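Local coordinates for DNA fragmentation factor 40 KDA subunit (Mus musculus, PDB 1V0D), which cleaves DNA as a caspase-activated endonuclease, driving DNA fragmentation and chromatin condensation during apoptosis, at the interface of chains A and B. Coordinates in Å, arbitrary orientation; residue numbers count along the deposited sequence, not the author numbering. Chains: chain A/B, DNA fragmentation factor 40 KDA subunit.

Contact 1: the interface of chains A and B. Residues chain A 95, 109, 117-118, 120-122, 124-125; chain B 88, 92, 95-96, 128.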
loop_
_atom_site.group_PDB
_atom_site.type_symbol
_atom_site.label_atom_id
_atom_site.label_comp_id
_atom_site.label_asym_id
_atom_site.label_seq_id
_atom_site.Cartn_x
_atom_site.Cartn_y
_atom_site.Cartn_z
ATOM N N PHE A 95 9.923 20.980 -16.674
ATOM C CA PHE A 95 8.975 20.076 -16.028
ATOM C C PHE A 95 8.874 20.167 -14.513
ATOM O O PHE A 95 8.086 19.442 -13.906
ATOM C CB PHE A 95 9.303 18.628 -16.398
ATOM C CG PHE A 95 8.748 18.195 -17.720
ATOM C CD1 PHE A 95 9.572 17.606 -18.675
ATOM C CD2 PHE A 95 7.395 18.350 -18.003
ATOM C CE1 PHE A 95 9.058 17.174 -19.894
ATOM C CE2 PHE A 95 6.869 17.923 -19.217
ATOM C CZ PHE A 95 7.703 17.333 -20.167
ATOM N N GLN A 109 -2.326 15.829 -24.368
ATOM C CA GLN A 109 -1.685 14.648 -24.926
ATOM C C GLN A 109 -2.208 13.380 -24.263
ATOM O O GLN A 109 -2.148 12.301 -24.848
ATOM C CB GLN A 109 -0.174 14.731 -24.772
ATOM C CG GLN A 109 0.470 15.722 -25.706
ATOM C CD GLN A 109 1.929 15.407 -25.945
ATOM O OE1 GLN A 109 2.736 15.414 -25.017
ATOM N NE2 GLN A 109 2.277 15.117 -27.195
ATOM N N LEU A 117 3.438 3.133 -22.397
ATOM C CA LEU A 117 4.592 3.738 -21.730
ATOM C C LEU A 117 4.555 5.258 -21.761
ATOM O O LEU A 117 4.733 5.903 -20.733
ATOM C CB LEU A 117 5.890 3.264 -22.375
ATOM C CG LEU A 117 6.584 2.051 -21.760
ATOM C CD1 LEU A 117 7.663 1.554 -22.705
ATOM C CD2 LEU A 117 7.182 2.428 -20.409
ATOM N N ARG A 118 4.337 5.828 -22.944
ATOM C CA ARG A 118 4.280 7.282 -23.098
ATOM C C ARG A 118 3.147 7.839 -22.250
ATOM O O ARG A 118 3.265 8.910 -21.660
ATOM C CB ARG A 118 4.073 7.661 -24.576
ATOM N N LYS A 120 2.048 6.559 -19.533
ATOM C CA LYS A 120 2.514 6.427 -18.153
ATOM C C LYS A 120 3.276 7.682 -17.766
ATOM O O LYS A 120 2.816 8.479 -16.949
ATOM C CB LYS A 120 3.440 5.217 -18.040
ATOM C CG LYS A 120 3.202 4.358 -16.836
ATOM C CD LYS A 120 3.439 5.124 -15.568
ATOM C CE LYS A 120 3.209 4.242 -14.355
ATOM N NZ LYS A 120 3.416 4.999 -13.099
ATOM N N LEU A 121 4.442 7.844 -18.381
ATOM C CA LEU A 121 5.312 8.988 -18.149
ATOM C C LEU A 121 4.521 10.292 -18.129
ATOM O O LEU A 121 4.729 11.158 -17.274
ATOM C CB LEU A 121 6.366 9.049 -19.251
ATOM C CG LEU A 121 7.748 9.584 -18.882
ATOM C CD1 LEU A 121 8.653 9.440 -20.084
ATOM C CD2 LEU A 121 7.663 11.033 -18.433
ATOM N N LEU A 122 3.604 10.419 -19.078
ATOM C CA LEU A 122 2.780 11.608 -19.200
ATOM C C LEU A 122 1.860 11.761 -17.996
ATOM O O LEU A 122 1.700 12.858 -17.459
ATOM C CB LEU A 122 1.952 11.524 -20.480
ATOM C CG LEU A 122 1.607 12.862 -21.130
ATOM C CD1 LEU A 122 2.900 13.616 -21.402
ATOM C CD2 LEU A 122 0.837 12.638 -22.422
ATOM N N ASP A 124 2.347 10.466 -15.091
ATOM C CA ASP A 124 3.232 10.731 -13.973
ATOM C C ASP A 124 3.652 12.190 -13.944
ATOM O O ASP A 124 3.584 12.841 -12.897
ATOM C CB ASP A 124 4.464 9.837 -14.048
ATOM C CG ASP A 124 4.141 8.375 -13.776
ATOM O OD1 ASP A 124 3.285 8.101 -12.900
ATOM O OD2 ASP A 124 4.757 7.499 -14.426
ATOM N N LEU A 125 4.081 12.707 -15.092
ATOM C CA LEU A 125 4.501 14.099 -15.177
ATOM C C LEU A 125 3.404 15.038 -14.724
ATOM O O LEU A 125 3.646 15.961 -13.954
ATOM C CB LEU A 125 4.921 14.440 -16.603
ATOM C CG LEU A 125 6.358 14.012 -16.897
ATOM C CD1 LEU A 125 6.686 14.203 -18.373
ATOM C CD2 LEU A 125 7.298 14.834 -16.015
ATOM N N ILE B 88 7.342 19.414 -25.009
ATOM C CA ILE B 88 7.250 18.092 -24.398
ATOM C C ILE B 88 7.462 16.877 -25.306
ATOM O O ILE B 88 8.193 15.956 -24.944
ATOM C CB ILE B 88 5.896 17.951 -23.665
ATOM C CG1 ILE B 88 5.676 16.505 -23.222
ATOM C CG2 ILE B 88 4.774 18.443 -24.560
ATOM C CD1 ILE B 88 4.405 16.309 -22.432
ATOM N N LEU B 92 9.361 13.551 -23.997
ATOM C CA LEU B 92 8.853 12.191 -23.831
ATOM C C LEU B 92 9.524 11.314 -24.878
ATOM O O LEU B 92 9.551 10.089 -24.763
ATOM C CB LEU B 92 7.339 12.147 -24.054
ATOM C CG LEU B 92 6.404 12.969 -23.164
ATOM C CD1 LEU B 92 5.001 12.905 -23.741
ATOM C CD2 LEU B 92 6.422 12.439 -21.738
ATOM N N PHE B 95 13.150 10.338 -23.170
ATOM C CA PHE B 95 12.967 9.709 -21.865
ATOM C C PHE B 95 12.178 8.409 -21.842
ATOM O O PHE B 95 11.998 7.819 -20.776
ATOM C CB PHE B 95 12.296 10.691 -20.902
ATOM C CG PHE B 95 13.244 11.656 -20.257
ATOM C CD1 PHE B 95 12.994 13.024 -20.294
ATOM C CD2 PHE B 95 14.372 11.196 -19.587
ATOM C CE1 PHE B 95 13.854 13.925 -19.671
ATOM C CE2 PHE B 95 15.238 12.085 -18.960
ATOM C CZ PHE B 95 14.978 13.455 -19.002
ATOM N N ASN B 96 11.703 7.951 -22.993
ATOM C CA ASN B 96 10.926 6.722 -22.998
ATOM C C ASN B 96 11.724 5.474 -23.348
ATOM O O ASN B 96 11.737 4.513 -22.579
ATOM C CB ASN B 96 9.727 6.850 -23.935
ATOM C CG ASN B 96 8.437 6.387 -23.283
ATOM O OD1 ASN B 96 8.334 5.250 -22.825
ATOM N ND2 ASN B 96 7.450 7.270 -23.232
ATOM N N HIS B 128 11.291 5.017 -14.240
ATOM C CA HIS B 128 10.566 4.864 -15.492
ATOM C C HIS B 128 11.393 4.218 -16.590
ATOM O O HIS B 128 10.883 3.402 -17.358
ATOM C CB HIS B 128 10.070 6.227 -15.961
ATOM C CG HIS B 128 9.199 6.167 -17.172
ATOM N ND1 HIS B 128 9.667 5.781 -18.409
ATOM C CD2 HIS B 128 7.884 6.452 -17.339
ATOM C CE1 HIS B 128 8.680 5.831 -19.287
ATOM N NE2 HIS B 128 7.588 6.235 -18.663
#

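Contact 2: the interface of chains A and B. Residues chain A 242, 304-306; chain B 250-251, 254-255.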
loop_
_atom_site.group_PDB
_atom_site.type_symbol
_atom_site.label_atom_id
_atom_site.label_comp_id
_atom_site.label_asym_id
_atom_site.label_seq_id
_atom_site.Cartn_x
_atom_site.Cartn_y
_atom_site.Cartn_z
ATOM N N HIS A 242 14.306 7.077 -2.515
ATOM C CA HIS A 242 12.878 7.359 -2.494
ATOM C C HIS A 242 12.572 8.566 -1.630
ATOM O O HIS A 242 13.121 8.700 -0.538
ATOM C CB HIS A 242 12.124 6.180 -1.891
ATOM C CG HIS A 242 12.283 4.901 -2.645
ATOM N ND1 HIS A 242 12.571 3.709 -2.021
ATOM C CD2 HIS A 242 12.112 4.607 -3.954
ATOM C CE1 HIS A 242 12.565 2.732 -2.910
ATOM N NE2 HIS A 242 12.287 3.251 -4.091
ATOM N N HIS A 304 9.886 3.438 2.217
ATOM C CA HIS A 304 9.000 3.378 1.069
ATOM C C HIS A 304 8.679 1.887 1.018
ATOM O O HIS A 304 9.433 1.078 1.540
ATOM C CB HIS A 304 9.780 3.849 -0.162
ATOM C CG HIS A 304 9.133 3.536 -1.475
ATOM N ND1 HIS A 304 9.056 2.254 -1.980
ATOM C CD2 HIS A 304 8.647 4.353 -2.439
ATOM C CE1 HIS A 304 8.561 2.296 -3.204
ATOM N NE2 HIS A 304 8.306 3.557 -3.507
ATOM N N ILE A 305 7.565 1.515 0.411
ATOM C CA ILE A 305 7.179 0.108 0.389
ATOM C C ILE A 305 8.201 -0.849 -0.240
ATOM O O ILE A 305 8.276 -2.021 0.140
ATOM C CB ILE A 305 5.801 -0.066 -0.302
ATOM C CG1 ILE A 305 5.339 -1.514 -0.160
ATOM C CG2 ILE A 305 5.881 0.375 -1.763
ATOM C CD1 ILE A 305 3.984 -1.773 -0.730
ATOM N N ALA A 306 8.993 -0.355 -1.185
ATOM C CA ALA A 306 9.988 -1.197 -1.848
ATOM C C ALA A 306 11.205 -1.479 -0.947
ATOM O O ALA A 306 12.057 -2.318 -1.268
ATOM C CB ALA A 306 10.442 -0.538 -3.157
ATOM N N ARG B 250 11.259 -4.399 -10.513
ATOM C CA ARG B 250 11.045 -4.966 -9.186
ATOM C C ARG B 250 10.129 -4.074 -8.363
ATOM O O ARG B 250 9.162 -4.538 -7.769
ATOM C CB ARG B 250 12.372 -5.132 -8.449
ATOM C CG ARG B 250 12.177 -5.485 -7.001
ATOM C CD ARG B 250 13.468 -5.594 -6.227
ATOM N NE ARG B 250 13.159 -5.846 -4.823
ATOM C CZ ARG B 250 13.057 -4.899 -3.893
ATOM N NH1 ARG B 250 13.263 -3.617 -4.204
ATOM N NH2 ARG B 250 12.694 -5.232 -2.658
ATOM N N GLU B 251 10.444 -2.788 -8.322
ATOM C CA GLU B 251 9.645 -1.837 -7.567
ATOM C C GLU B 251 8.224 -1.805 -8.117
ATOM O O GLU B 251 7.256 -1.596 -7.378
ATOM C CB GLU B 251 10.272 -0.453 -7.660
ATOM C CG GLU B 251 9.546 0.610 -6.869
ATOM C CD GLU B 251 10.375 1.874 -6.721
ATOM O OE1 GLU B 251 11.509 1.775 -6.185
ATOM O OE2 GLU B 251 9.894 2.954 -7.136
ATOM N N ILE B 254 6.167 -4.646 -6.766
ATOM C CA ILE B 254 5.778 -4.390 -5.380
ATOM C C ILE B 254 4.657 -3.358 -5.260
ATOM O O ILE B 254 3.770 -3.492 -4.409
ATOM C CB ILE B 254 7.008 -3.911 -4.563
ATOM C CG1 ILE B 254 8.017 -5.049 -4.461
ATOM C CG2 ILE B 254 6.586 -3.421 -3.179
ATOM C CD1 ILE B 254 9.343 -4.626 -3.902
ATOM N N LEU B 255 4.705 -2.320 -6.092
ATOM C CA LEU B 255 3.670 -1.296 -6.058
ATOM C C LEU B 255 2.323 -1.923 -6.417
ATOM O O LEU B 255 1.280 -1.537 -5.890
ATOM C CB LEU B 255 4.012 -0.164 -7.026
ATOM C CG LEU B 255 5.135 0.761 -6.546
ATOM C CD1 LEU B 255 5.583 1.647 -7.679
ATOM C CD2 LEU B 255 4.653 1.600 -5.374
#

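Contact 1: the interface of chains A and B
B:Leu92, though poorly ordered, forms the core of an almost wholly apolar helix-to-helix contact. Its CD1 and CD2 both lie against A:Leu122 CD1, and CD2 also passes A:Leu125 CD1 and, at 3.8 Å, A:Leu121 CD2, the side chains of A:Leu121 and B:Leu92 sliding past each other in opposite directions. A:Leu122, its CG anti to the backbone N (chi1 -150°), crosses the poorly ordered B:Ile88 at about a right angle, and their CD1 methyls meet. Nearer its base, B:Ile88 CG1 meets the edge of the A:Phe95 ring, also poorly ordered, at CZ, 3.8 Å away, and A:Leu125 CD1 rests on one ring face. Toward the other end, A:Leu121 crosses B:His128 and sets CG over the imidazole face, 3.7 Å from the ring centroid, in a CH-pi contact. B:His128 is placed there with CG anti to its backbone N (chi1 -174°).

At the rim, A:Gln109 OE1 comes tip to tip with B:Ile88 and B:Leu92, and the poorly ordered B:Asn96 lies obliquely across A:Leu117, yet no hydrogen bond spans this patch. A:Lys120 NZ instead pairs within its own chain, with both A:Asp124 carboxylate oxygens. The patch joins helix 116-129 of A, flanked by helix 103-111, to helix 88-94, the following loop and helix 116-129 of B, as part of the deposited dimer's two-fold interface, consistent with self-association.

Contact 2: the interface of chains A and B
Two imidazoles of chain A overlap face to face with an offset: A:His304 CG sits 3.5 Å above the plane of A:His242, near its rim, and A:His242 CE1 lies similarly over A:His304. Their edges serve different partners. In the plane of A:His304, ND1 accepts the backbone N-H of A:Ala306 at 2.7 Å in a nearly straight bond (170° at H), which fixes the ring's rotation. At the A:His242 edge, NE2 donates to B:Glu251 OE1 at 2.7 Å; the two side chains meet tip to tip, but the donor stands above the carboxylate plane, which is turned 58° from the ring. The third flat group, the B:Arg250 guanidinium, has B:Ile254 CD1 over the centre of one face, while its NH2 gives an in-plane bond of 3.3 Å to A:Ala306 O; NH1 adds a weak one.

B:Glu251 reaches across with CG anti to its backbone N (chi1 -178°) and an extended chain. A:His242 is a zinc ligand, so the carboxylate, beside a metal-bound ring, is likely to steady and polarise that imidazole. An alanine in place of B:Glu251 would remove the acceptor for A:His242 NE2 and would probably loosen both the zinc ligand's orientation and the grip between the chains. Alongside the polar contacts, A:Ile305 CG1 packs 3.8 Å from B:Ile254 CG2, and its CG2 approaches B:Leu255. Helix 250-255 of B thus lies against the 3-10 turn 305-307 of A, which ends at the zinc ligand A:Cys307 and directly precedes the magnesium ligand A:His308.

Contact 1 and contact 2 have centres about 20 Å apart on one two-fold symmetric interface and share no residue. Each recurs with the chains exchanged, so the dimer is held at several separate places. They also differ in character: contact 1 joins helices near the start of the modelled chain by apolar packing, whereas contact 2 adds directional polar bonds beside the zinc and magnesium sites. Together they illustrate how a greasy interlock can be combined with a specific one. Dimerisation, consistent with the protein's known self-association, would then link pairing of the chains to stability around the metal centres.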